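Local coordinates for sporulation and cell division protein SsgA (Streptomyces sp. Ag82_O1-9, PDB 6SLC) that probably takes part in sporulation-specific cell division in Streptomyces, perhaps by helping to recruit FtsZ, at residues A[73-85]-A[124-137]. Residues are numbered along the deposited sequence; the frame is centred on the assembly and turned at random.
Sequences FARDLLAEGLHRP and LESFLKRTDAAVPP
Arg75, on the first turn of helix 75-81, reaches Thr131 and Val135 at the C-terminal end of helix 124-134, and this pair of helices packs against the antiparallel beta barrel of this SsgA-family protein. The two helix axes, 10.4 Å apart at their closest, run at 137° to each other, and the contact divides into a polar end and an apolar one. At the polar end the Arg75 chain leaves with CG opposite the backbone N (chi1 178°), passes Leu128 CD2 and bends at chi3. This delivers the guanidinium edge-on to the carbonyl of Val135, just past the C-terminus of the helix: Arg75 NH1 and NH2 both donate to Val135 O, NH2 at 2.8 Å. Asp132 instead pairs by charge alone, its OD1 lying over one guanidinium face with the carboxylate plane turned 75° away. Glu140 supplies a second salt bridge, to NH2. A leucine in place of Arg75 would probably leave Val135 O without both these donors and Asp132 without this cation. At the apolar end Leu128 CD1 rests 3.8 Å from Ala79 CA and meets Leu82 CD1, which in turn lies 3.8 Å from Glu125 CB. Back on the guanidinium edge, Thr131 OG1 accepts from Arg75 NH1 at 2.9 Å, nearly in the guanidinium plane, while donating its own proton to Leu128 O at 2.6 Å.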
ATOM      1  N   PHE A  73       7.996  11.810  10.020  1.00 46.41           N
ATOM      2  CA  PHE A  73       9.051  12.709  10.536  1.00 42.63           C
ATOM      3  C   PHE A  73       9.424  13.714   9.455  1.00 42.26           C
ATOM      4  O   PHE A  73       9.322  13.382   8.258  1.00 46.67           O
ATOM      5  CB  PHE A  73      10.302  11.931  10.917  1.00 45.72           C
ATOM      6  CG  PHE A  73      10.088  10.873  11.959  1.00 48.91           C
ATOM      7  CD1 PHE A  73       9.979  11.225  13.289  1.00 56.03           C
ATOM      8  CD2 PHE A  73      10.030   9.529  11.621  1.00 52.75           C
ATOM      9  CE1 PHE A  73       9.816  10.250  14.264  1.00 64.00           C
ATOM     10  CE2 PHE A  73       9.836   8.561  12.592  1.00 54.88           C
ATOM     11  CZ  PHE A  73       9.712   8.921  13.911  1.00 56.33           C
ATOM     12  N   ALA A  74       9.851  14.906   9.871  1.00 42.61           N
ATOM     13  CA  ALA A  74      10.624  15.836   9.023  1.00 41.37           C
ATOM     14  C   ALA A  74      11.964  15.170   8.709  1.00 39.16           C
ATOM     15  O   ALA A  74      12.656  14.732   9.659  1.00 40.52           O
ATOM     16  CB  ALA A  74      10.815  17.159   9.712  1.00 45.31           C
ATOM     17  N   ARG A  75      12.310  15.046   7.432  1.00 34.95           N
ATOM     18  CA  ARG A  75      13.637  14.505   7.061  1.00 38.30           C
ATOM     19  C   ARG A  75      14.711  15.296   7.824  1.00 41.96           C
ATOM     20  O   ARG A  75      15.640  14.652   8.363  1.00 47.20           O
ATOM     21  CB  ARG A  75      13.852  14.541   5.543  1.00 38.18           C
ATOM     22  CG  ARG A  75      15.234  14.041   5.158  1.00 36.59           C
ATOM     23  CD  ARG A  75      15.432  13.806   3.696  1.00 40.39           C
ATOM     24  NE  ARG A  75      15.502  15.052   2.937  1.00 43.49           N
ATOM     25  CZ  ARG A  75      15.946  15.134   1.686  1.00 45.71           C
ATOM     26  NH1 ARG A  75      16.404  14.057   1.057  1.00 44.59           N
ATOM     27  NH2 ARG A  75      15.948  16.303   1.074  1.00 47.82           N
ATOM     28  N   ASP A  76      14.583  16.625   7.900  1.00 45.74           N
ATOM     29  CA  ASP A  76      15.628  17.536   8.475  1.00 48.45           C
ATOM     30  C   ASP A  76      15.804  17.270   9.976  1.00 46.52           C
ATOM     31  O   ASP A  76      16.914  17.462  10.473  1.00 59.34           O
ATOM     32  CB  ASP A  76      15.325  19.006   8.180  1.00 52.74           C
ATOM     33  CG  ASP A  76      14.044  19.533   8.814  1.00 53.69           C
ATOM     34  OD1 ASP A  76      14.125  19.942   9.985  1.00 51.41           O
ATOM     35  OD2 ASP A  76      12.971  19.515   8.126  1.00 49.15           O
ATOM     36  N   LEU A  77      14.763  16.804  10.661  1.00 48.28           N
ATOM     37  CA  LEU A  77      14.821  16.457  12.104  1.00 48.44           C
ATOM     38  C   LEU A  77      15.659  15.191  12.309  1.00 49.91           C
ATOM     39  O   LEU A  77      16.468  15.171  13.239  1.00 49.44           O
ATOM     40  CB  LEU A  77      13.400  16.269  12.641  1.00 52.62           C
ATOM     41  CG  LEU A  77      13.330  15.854  14.110  1.00 60.81           C
ATOM     42  CD1 LEU A  77      13.141  17.059  15.008  1.00 65.22           C
ATOM     43  CD2 LEU A  77      12.223  14.849  14.338  1.00 66.25           C
ATOM     44  N   LEU A  78      15.463  14.161  11.484  1.00 53.31           N
ATOM     45  CA  LEU A  78      16.268  12.914  11.559  1.00 52.10           C
ATOM     46  C   LEU A  78      17.716  13.220  11.184  1.00 50.57           C
ATOM     47  O   LEU A  78      18.625  12.715  11.868  1.00 49.63           O
ATOM     48  CB  LEU A  78      15.677  11.859  10.619  1.00 56.00           C
ATOM     49  CG  LEU A  78      14.312  11.322  11.039  1.00 54.00           C
ATOM     50  CD1 LEU A  78      13.805  10.316  10.024  1.00 53.61           C
ATOM     51  CD2 LEU A  78      14.387  10.726  12.434  1.00 52.35           C
ATOM     52  N   ALA A  79      17.918  14.035  10.148  1.00 47.30           N
ATOM     53  CA  ALA A  79      19.267  14.451   9.701  1.00 56.44           C
ATOM     54  C   ALA A  79      20.008  15.162  10.852  1.00 55.39           C
ATOM     55  O   ALA A  79      21.145  14.772  11.135  1.00 61.03           O
ATOM     56  CB  ALA A  79      19.150  15.313   8.468  1.00 51.24           C
ATOM     57  N   GLU A  80      19.376  16.138  11.509  1.00 56.12           N
ATOM     58  CA  GLU A  80      19.974  16.888  12.650  1.00 57.20           C
ATOM     59  C   GLU A  80      20.240  15.936  13.824  1.00 51.81           C
ATOM     60  O   GLU A  80      21.260  16.082  14.501  1.00 55.78           O
ATOM     61  CB  GLU A  80      19.071  18.040  13.085  1.00 62.39           C
ATOM     62  CG  GLU A  80      19.722  18.950  14.120  1.00 72.63           C
ATOM     63  CD  GLU A  80      18.956  20.211  14.492  1.00 83.79           C
ATOM     64  OE1 GLU A  80      17.762  20.329  14.127  1.00 80.52           O
ATOM     65  OE2 GLU A  80      19.557  21.073  15.158  1.00 99.51           O
ATOM     66  N   GLY A  81      19.345  14.987  14.050  1.00 51.58           N
ATOM     67  CA  GLY A  81      19.421  14.039  15.176  1.00 53.83           C
ATOM     68  C   GLY A  81      20.664  13.171  15.136  1.00 49.82           C
ATOM     69  O   GLY A  81      21.017  12.599  16.173  1.00 53.30           O
ATOM     70  N   LEU A  82      21.298  13.025  13.980  1.00 54.74           N
ATOM     71  CA  LEU A  82      22.575  12.274  13.871  1.00 58.69           C
ATOM     72  C   LEU A  82      23.712  13.029  14.572  1.00 63.50           C
ATOM     73  O   LEU A  82      24.676  12.364  14.990  1.00 64.03           O
ATOM     74  CB  LEU A  82      22.900  12.058  12.397  1.00 56.79           C
ATOM     75  CG  LEU A  82      22.131  10.904  11.758  1.00 62.56           C
ATOM     76  CD1 LEU A  82      22.221  10.994  10.238  1.00 61.24           C
ATOM     77  CD2 LEU A  82      22.644   9.556  12.273  1.00 61.69           C
ATOM     78  N   HIS A  83      23.599  14.353  14.702  1.00 68.07           N
ATOM     79  CA  HIS A  83      24.704  15.259  15.125  1.00 71.70           C
ATOM     80  C   HIS A  83      24.431  15.885  16.499  1.00 70.78           C
ATOM     81  O   HIS A  83      25.401  16.038  17.247  1.00 78.15           O
ATOM     82  CB  HIS A  83      24.968  16.313  14.049  1.00 71.03           C
ATOM     83  CG  HIS A  83      25.319  15.694  12.744  1.00 76.14           C
ATOM     84  ND1 HIS A  83      24.492  15.805  11.658  1.00 83.94           N
ATOM     85  CD2 HIS A  83      26.349  14.902  12.366  1.00 83.41           C
ATOM     86  CE1 HIS A  83      25.005  15.144  10.636  1.00 84.38           C
ATOM     87  NE2 HIS A  83      26.144  14.566  11.050  1.00 85.11           N
ATOM     88  N   ARG A  84      23.181  16.212  16.836  1.00 74.07           N
ATOM     89  CA  ARG A  84      22.863  16.923  18.101  1.00 77.27           C
ATOM     90  C   ARG A  84      21.414  16.680  18.507  1.00 73.65           C
ATOM     91  O   ARG A  84      20.587  16.301  17.683  1.00 69.65           O
ATOM     92  CB  ARG A  84      23.133  18.425  17.943  1.00 80.83           C
ATOM     93  CG  ARG A  84      22.088  19.181  17.129  1.00 87.28           C
ATOM     94  CD  ARG A  84      22.454  20.620  16.815  1.00 88.86           C
ATOM     95  NE  ARG A  84      23.753  20.716  16.156  1.00105.38           N
ATOM     96  CZ  ARG A  84      23.968  20.831  14.843  1.00113.25           C
ATOM     97  NH1 ARG A  84      22.959  20.896  13.989  1.00115.27           N
ATOM     98  NH2 ARG A  84      25.207  20.891  14.388  1.00113.49           N
ATOM     99  N   PRO A  85      21.065  16.923  19.789  1.00 67.12           N
ATOM    100  CA  PRO A  85      19.696  16.754  20.263  1.00 66.85           C
ATOM    101  C   PRO A  85      18.792  17.779  19.578  1.00 65.10           C
ATOM    102  O   PRO A  85      19.235  18.881  19.394  1.00 72.63           O
ATOM    103  CB  PRO A  85      19.778  17.024  21.771  1.00 69.26           C
ATOM    104  CG  PRO A  85      21.244  16.855  22.096  1.00 67.61           C
ATOM    105  CD  PRO A  85      21.963  17.360  20.862  1.00 66.73           C
ATOM    106  N   LEU A 124      20.878   4.489   9.525  1.00 50.94           N
ATOM    107  CA  LEU A 124      20.003   5.673   9.371  1.00 51.67           C
ATOM    108  C   LEU A 124      20.662   6.686   8.437  1.00 53.47           C
ATOM    109  O   LEU A 124      19.957   7.181   7.513  1.00 54.33           O
ATOM    110  CB  LEU A 124      19.701   6.301  10.727  1.00 52.62           C
ATOM    111  CG  LEU A 124      18.794   7.516  10.644  1.00 53.16           C
ATOM    112  CD1 LEU A 124      17.518   7.177   9.888  1.00 50.68           C
ATOM    113  CD2 LEU A 124      18.497   8.033  12.042  1.00 56.20           C
ATOM    114  N   GLU A 125      21.953   6.972   8.649  1.00 57.39           N
ATOM    115  CA  GLU A 125      22.696   8.005   7.880  1.00 57.08           C
ATOM    116  C   GLU A 125      22.790   7.571   6.412  1.00 53.62           C
ATOM    117  O   GLU A 125      22.658   8.414   5.515  1.00 54.36           O
ATOM    118  CB  GLU A 125      24.083   8.260   8.467  1.00 64.74           C
ATOM    119  CG  GLU A 125      24.879   9.298   7.677  1.00 77.88           C
ATOM    120  CD  GLU A 125      25.905  10.115   8.454  1.00 88.90           C
ATOM    121  OE1 GLU A 125      26.634   9.520   9.266  1.00 86.68           O
ATOM    122  OE2 GLU A 125      25.947  11.353   8.262  1.00 94.90           O
ATOM    123  N   SER A 126      22.997   6.288   6.180  1.00 49.67           N
ATOM    124  CA  SER A 126      23.168   5.717   4.827  1.00 56.27           C
ATOM    125  C   SER A 126      21.850   5.848   4.050  1.00 49.83           C
ATOM    126  O   SER A 126      21.883   6.194   2.842  1.00 53.35           O
ATOM    127  CB  SER A 126      23.656   4.284   4.931  1.00 58.77           C
ATOM    128  OG  SER A 126      23.280   3.550   3.778  1.00 70.16           O
ATOM    129  N   PHE A 127      20.719   5.619   4.720  1.00 45.96           N
ATOM    130  CA  PHE A 127      19.371   5.824   4.133  1.00 46.70           C
ATOM    131  C   PHE A 127      19.172   7.315   3.803  1.00 49.41           C
ATOM    132  O   PHE A 127      18.779   7.655   2.661  1.00 48.63           O
ATOM    133  CB  PHE A 127      18.269   5.296   5.054  1.00 44.74           C
ATOM    134  CG  PHE A 127      16.894   5.767   4.652  1.00 40.36           C
ATOM    135  CD1 PHE A 127      16.291   5.329   3.473  1.00 44.48           C
ATOM    136  CD2 PHE A 127      16.239   6.713   5.418  1.00 43.53           C
ATOM    137  CE1 PHE A 127      15.029   5.783   3.124  1.00 45.90           C
ATOM    138  CE2 PHE A 127      14.981   7.170   5.066  1.00 43.76           C
ATOM    139  CZ  PHE A 127      14.379   6.705   3.924  1.00 45.87           C
ATOM    140  N   LEU A 128      19.468   8.207   4.754  1.00 43.95           N
ATOM    141  CA  LEU A 128      19.278   9.661   4.514  1.00 46.74           C
ATOM    142  C   LEU A 128      20.166  10.124   3.347  1.00 48.08           C
ATOM    143  O   LEU A 128      19.687  10.965   2.562  1.00 44.99           O
ATOM    144  CB  LEU A 128      19.555  10.431   5.802  1.00 46.91           C
ATOM    145  CG  LEU A 128      18.518  10.251   6.905  1.00 47.11           C
ATOM    146  CD1 LEU A 128      18.949  10.960   8.176  1.00 51.52           C
ATOM    147  CD2 LEU A 128      17.157  10.750   6.461  1.00 47.20           C
ATOM    148  N   LYS A 129      21.375   9.572   3.191  1.00 46.22           N
ATOM    149  CA  LYS A 129      22.293   9.917   2.066  1.00 45.75           C
ATOM    150  C   LYS A 129      21.672   9.482   0.741  1.00 47.02           C
ATOM    151  O   LYS A 129      21.804  10.222  -0.242  1.00 50.97           O
ATOM    152  CB  LYS A 129      23.690   9.332   2.256  1.00 52.71           C
ATOM    153  CG  LYS A 129      24.555  10.092   3.265  1.00 61.05           C
ATOM    154  CD  LYS A 129      25.977   9.568   3.374  1.00 78.57           C
ATOM    155  CE  LYS A 129      26.862  10.375   4.305  1.00 89.84           C
ATOM    156  NZ  LYS A 129      28.139   9.673   4.599  1.00 95.56           N
ATOM    157  N   ARG A 130      20.955   8.364   0.726  1.00 45.74           N
ATOM    158  CA  ARG A 130      20.237   7.909  -0.490  1.00 47.51           C
ATOM    159  C   ARG A 130      19.087   8.879  -0.787  1.00 44.44           C
ATOM    160  O   ARG A 130      18.904   9.235  -1.966  1.00 48.24           O
ATOM    161  CB  ARG A 130      19.829   6.441  -0.333  1.00 51.00           C
ATOM    162  CG  ARG A 130      21.028   5.500  -0.370  1.00 50.37           C
ATOM    163  CD  ARG A 130      20.698   4.086   0.042  1.00 51.24           C
ATOM    164  NE  ARG A 130      19.600   3.649  -0.804  1.00 51.52           N
ATOM    165  CZ  ARG A 130      18.487   3.065  -0.375  1.00 53.91           C
ATOM    166  NH1 ARG A 130      18.342   2.750   0.910  1.00 58.10           N
ATOM    167  NH2 ARG A 130      17.539   2.790  -1.255  1.00 48.29           N
ATOM    168  N   THR A 131      18.369   9.359   0.232  1.00 44.18           N
ATOM    169  CA  THR A 131      17.290  10.365   0.019  1.00 45.87           C
ATOM    170  C   THR A 131      17.906  11.665  -0.497  1.00 41.66           C
ATOM    171  O   THR A 131      17.289  12.305  -1.348  1.00 40.77           O
ATOM    172  CB  THR A 131      16.425  10.607   1.259  1.00 45.71           C
ATOM    173  OG1 THR A 131      17.120  11.459   2.166  1.00 42.68           O
ATOM    174  CG2 THR A 131      16.011   9.313   1.928  1.00 44.91           C
ATOM    175  N   ASP A 132      19.094  12.021  -0.024  1.00 42.84           N
ATOM    176  CA  ASP A 132      19.798  13.264  -0.446  1.00 49.96           C
ATOM    177  C   ASP A 132      20.237  13.166  -1.909  1.00 50.50           C
ATOM    178  O   ASP A 132      20.233  14.205  -2.585  1.00 48.70           O
ATOM    179  CB  ASP A 132      21.024  13.540   0.419  1.00 50.38           C
ATOM    180  CG  ASP A 132      20.686  13.829   1.869  1.00 50.25           C
ATOM    181  OD1 ASP A 132      19.479  14.065   2.166  1.00 52.75           O
ATOM    182  OD2 ASP A 132      21.620  13.824   2.693  1.00 50.01           O
ATOM    183  N   ALA A 133      20.593  11.971  -2.385  1.00 46.74           N
ATOM    184  CA  ALA A 133      20.950  11.767  -3.803  1.00 47.31           C
ATOM    185  C   ALA A 133      19.702  11.969  -4.680  1.00 49.72           C
ATOM    186  O   ALA A 133      19.832  12.500  -5.779  1.00 54.83           O
ATOM    187  CB  ALA A 133      21.572  10.413  -3.991  1.00 46.28           C
ATOM    188  N   ALA A 134      18.521  11.588  -4.201  1.00 48.09           N
ATOM    189  CA  ALA A 134      17.234  11.774  -4.916  1.00 52.65           C
ATOM    190  C   ALA A 134      16.807  13.246  -4.874  1.00 51.95           C
ATOM    191  O   ALA A 134      16.425  13.779  -5.923  1.00 48.36           O
ATOM    192  CB  ALA A 134      16.170  10.896  -4.302  1.00 54.89           C
ATOM    193  N   VAL A 135      16.813  13.853  -3.685  1.00 51.80           N
ATOM    194  CA  VAL A 135      16.413  15.281  -3.464  1.00 48.04           C
ATOM    195  C   VAL A 135      17.406  15.891  -2.495  1.00 43.98           C
ATOM    196  O   VAL A 135      17.271  15.730  -1.283  1.00 43.87           O
ATOM    197  CB  VAL A 135      14.983  15.410  -2.913  1.00 48.17           C
ATOM    198  CG1 VAL A 135      14.605  16.862  -2.660  1.00 50.23           C
ATOM    199  CG2 VAL A 135      13.962  14.747  -3.827  1.00 47.02           C
ATOM    200  N   PRO A 136      18.445  16.591  -2.992  1.00 44.60           N
ATOM    201  CA  PRO A 136      19.423  17.209  -2.101  1.00 47.10           C
ATOM    202  C   PRO A 136      18.700  18.153  -1.143  1.00 43.76           C
ATOM    203  O   PRO A 136      17.811  18.894  -1.554  1.00 38.41           O
ATOM    204  CB  PRO A 136      20.380  17.923  -3.062  1.00 49.06           C
ATOM    205  CG  PRO A 136      20.256  17.131  -4.333  1.00 46.00           C
ATOM    206  CD  PRO A 136      18.776  16.803  -4.408  1.00 50.49           C
ATOM    207  N   PRO A 137      19.022  18.122   0.167  1.00 45.88           N
ATOM    208  CA  PRO A 137      18.488  19.111   1.101  1.00 46.99           C
ATOM    209  C   PRO A 137      18.775  20.522   0.556  1.00 47.61           C
ATOM    210  O   PRO A 137      19.868  20.757   0.043  1.00 45.82           O
ATOM    211  CB  PRO A 137      19.237  18.845   2.415  1.00 46.50           C
ATOM    212  CG  PRO A 137      19.685  17.416   2.303  1.00 48.19           C
ATOM    213  CD  PRO A 137      19.946  17.189   0.821  1.00 46.22           C
TER